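Local coordinates for PCF11 protein (Saccharomyces cerevisiae, PDB 1SZ9) that probably takes part in processing the 3' ends of mRNA, through a domain that recognises the carboxy-terminal domain of RNA polymerase II, at residues I70-G75 with K110-P115. Residues are numbered along the deposited sequence; the frame is centred on the assembly and turned at random.
Sequences ICKNVG and KLWLNP
Every contact between 70-75 and 110-115 is made by K72, whose chain bridges the gap between two helix ends and meets L111, W112 and P115. Its ammonium end makes a van der Waals approach to the leucine side chain, with NZ 3.5 Å from L111 CB, and the two side chains cross at about a right angle. The other two approaches are apolar. CE comes to the W112 indole at an edge, near the ring plane, with CD1 4.5 Å away. Closer to the backbone, K72 CG comes within 4.3 Å of P115 CB, where the main chains are nearest (CA of K72 to CA of P115, 6.6 Å). CG of K72 stands anti to the carbonyl carbon (chi1 -83°) and stays near P115, while the extended chain beyond it carries NZ across to L111.

In fold terms, the contact joins the C-terminal ends of helices 57-73 and 99-112 in the all-helical CTD-interacting domain, consistent with an arm-repeat-like stack. The two segments bury 154 Å² between them, both sides summed, so the contact is small.

No hydrogen bond spans the two segments. D68, one turn before K72 on the same helix, accepts a hydrogen bond from W112 NE1 through OD1, while its OD2 forms a long, weak ion pair with K72 NZ. F123 meets the W112 ring edge-to-face. Within the first segment, I70 O accepts from both V74 N and G75 N, and G75 leaves the helical conformation with a positive phi of 85°, backbone angles that suit glycine because it has no CB to jam against V74 O.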
loop_
_atom_site.group_PDB
_atom_site.type_symbol
_atom_site.label_atom_id
_atom_site.label_comp_id
_atom_site.label_asym_id
_atom_site.label_seq_id
_atom_site.Cartn_x
_atom_site.Cartn_y
_atom_site.Cartn_z
ATOM N N ILE A 70 -3.384 2.846 -5.726
ATOM C CA ILE A 70 -4.565 2.056 -6.030
ATOM C C ILE A 70 -5.736 2.399 -5.094
ATOM O O ILE A 70 -6.873 2.589 -5.539
ATOM C CB ILE A 70 -4.230 0.543 -5.954
ATOM C CG1 ILE A 70 -3.378 0.155 -7.177
ATOM C CG2 ILE A 70 -5.516 -0.299 -5.849
ATOM C CD1 ILE A 70 -2.654 -1.178 -7.014
ATOM N N CYS A 71 -5.468 2.501 -3.797
ATOM C CA CYS A 71 -6.533 2.834 -2.862
ATOM C C CYS A 71 -7.084 4.250 -3.019
ATOM O O CYS A 71 -8.295 4.457 -2.990
ATOM C CB CYS A 71 -6.059 2.625 -1.429
ATOM S SG CYS A 71 -5.851 0.889 -1.038
ATOM N N LYS A 72 -6.196 5.224 -3.176
ATOM C CA LYS A 72 -6.609 6.617 -3.335
ATOM C C LYS A 72 -7.293 6.945 -4.669
ATOM O O LYS A 72 -8.173 7.797 -4.723
ATOM C CB LYS A 72 -5.405 7.540 -3.189
ATOM C CG LYS A 72 -5.045 7.862 -1.750
ATOM C CD LYS A 72 -3.839 8.770 -1.695
ATOM C CE LYS A 72 -3.507 9.181 -0.263
ATOM N NZ LYS A 72 -2.210 9.903 -0.255
ATOM N N ASN A 73 -6.891 6.275 -5.741
ATOM C CA ASN A 73 -7.449 6.580 -7.053
ATOM C C ASN A 73 -8.524 5.642 -7.552
ATOM O O ASN A 73 -9.365 6.042 -8.354
ATOM C CB ASN A 73 -6.321 6.676 -8.080
ATOM C CG ASN A 73 -5.305 7.736 -7.703
ATOM O OD1 ASN A 73 -5.663 8.892 -7.495
ATOM N ND2 ASN A 73 -4.040 7.348 -7.601
ATOM N N VAL A 74 -8.479 4.393 -7.105
ATOM C CA VAL A 74 -9.482 3.428 -7.510
ATOM C C VAL A 74 -10.502 3.329 -6.381
ATOM O O VAL A 74 -11.704 3.427 -6.619
ATOM C CB VAL A 74 -8.876 2.032 -7.781
ATOM C CG1 VAL A 74 -9.943 1.105 -8.388
ATOM C CG2 VAL A 74 -7.694 2.151 -8.740
ATOM N N GLY A 75 -10.010 3.158 -5.154
ATOM C CA GLY A 75 -10.881 3.037 -3.995
ATOM C C GLY A 75 -11.349 1.606 -3.826
ATOM O O GLY A 75 -10.550 0.676 -3.918
ATOM N N LYS A 110 -0.207 9.805 7.370
ATOM C CA LYS A 110 -0.910 11.054 7.613
ATOM C C LYS A 110 -1.942 11.334 6.523
ATOM O O LYS A 110 -3.057 11.737 6.818
ATOM C CB LYS A 110 0.063 12.235 7.668
ATOM C CG LYS A 110 0.747 12.459 9.013
ATOM C CD LYS A 110 1.527 13.762 8.930
ATOM C CE LYS A 110 2.182 14.131 10.235
ATOM N NZ LYS A 110 2.785 15.485 10.089
ATOM N N LEU A 111 -1.571 11.120 5.262
ATOM C CA LEU A 111 -2.521 11.377 4.181
ATOM C C LEU A 111 -3.646 10.344 4.157
ATOM O O LEU A 111 -4.712 10.624 3.613
ATOM C CB LEU A 111 -1.806 11.421 2.825
ATOM C CG LEU A 111 -0.740 12.508 2.693
ATOM C CD1 LEU A 111 -0.166 12.472 1.284
ATOM C CD2 LEU A 111 -1.338 13.890 2.985
ATOM N N TRP A 112 -3.433 9.161 4.747
ATOM C CA TRP A 112 -4.511 8.163 4.771
ATOM C C TRP A 112 -5.649 8.647 5.676
ATOM O O TRP A 112 -6.775 8.204 5.532
ATOM C CB TRP A 112 -4.050 6.787 5.288
ATOM C CG TRP A 112 -3.126 6.005 4.375
ATOM C CD1 TRP A 112 -2.933 6.193 3.036
ATOM C CD2 TRP A 112 -2.310 4.889 4.747
ATOM N NE1 TRP A 112 -2.042 5.252 2.545
ATOM C CE2 TRP A 112 -1.645 4.444 3.578
ATOM C CE3 TRP A 112 -2.073 4.224 5.957
ATOM C CZ2 TRP A 112 -0.755 3.354 3.586
ATOM C CZ3 TRP A 112 -1.190 3.138 5.966
ATOM C CH2 TRP A 112 -0.543 2.718 4.784
ATOM N N LEU A 113 -5.344 9.539 6.616
ATOM C CA LEU A 113 -6.354 10.084 7.543
ATOM C C LEU A 113 -7.297 11.074 6.844
ATOM O O LEU A 113 -8.407 11.299 7.291
ATOM C CB LEU A 113 -5.663 10.776 8.727
ATOM C CG LEU A 113 -5.400 10.021 10.040
ATOM C CD1 LEU A 113 -5.558 8.520 9.888
ATOM C CD2 LEU A 113 -4.023 10.397 10.540
ATOM N N ASN A 114 -6.850 11.662 5.747
ATOM C CA ASN A 114 -7.668 12.601 4.985
ATOM C C ASN A 114 -7.257 12.509 3.508
ATOM O O ASN A 114 -6.729 13.464 2.930
ATOM C CB ASN A 114 -7.484 14.030 5.525
ATOM C CG ASN A 114 -8.371 15.048 4.801
ATOM O OD1 ASN A 114 -9.511 14.741 4.446
ATOM N ND2 ASN A 114 -7.849 16.265 4.588
ATOM N N PRO A 115 -7.517 11.351 2.870
ATOM C CA PRO A 115 -7.150 11.150 1.460
ATOM C C PRO A 115 -7.878 12.093 0.497
ATOM O O PRO A 115 -9.095 12.225 0.558
ATOM C CB PRO A 115 -7.527 9.701 1.210
ATOM C CG PRO A 115 -8.795 9.554 2.039
ATOM C CD PRO A 115 -8.435 10.289 3.336
#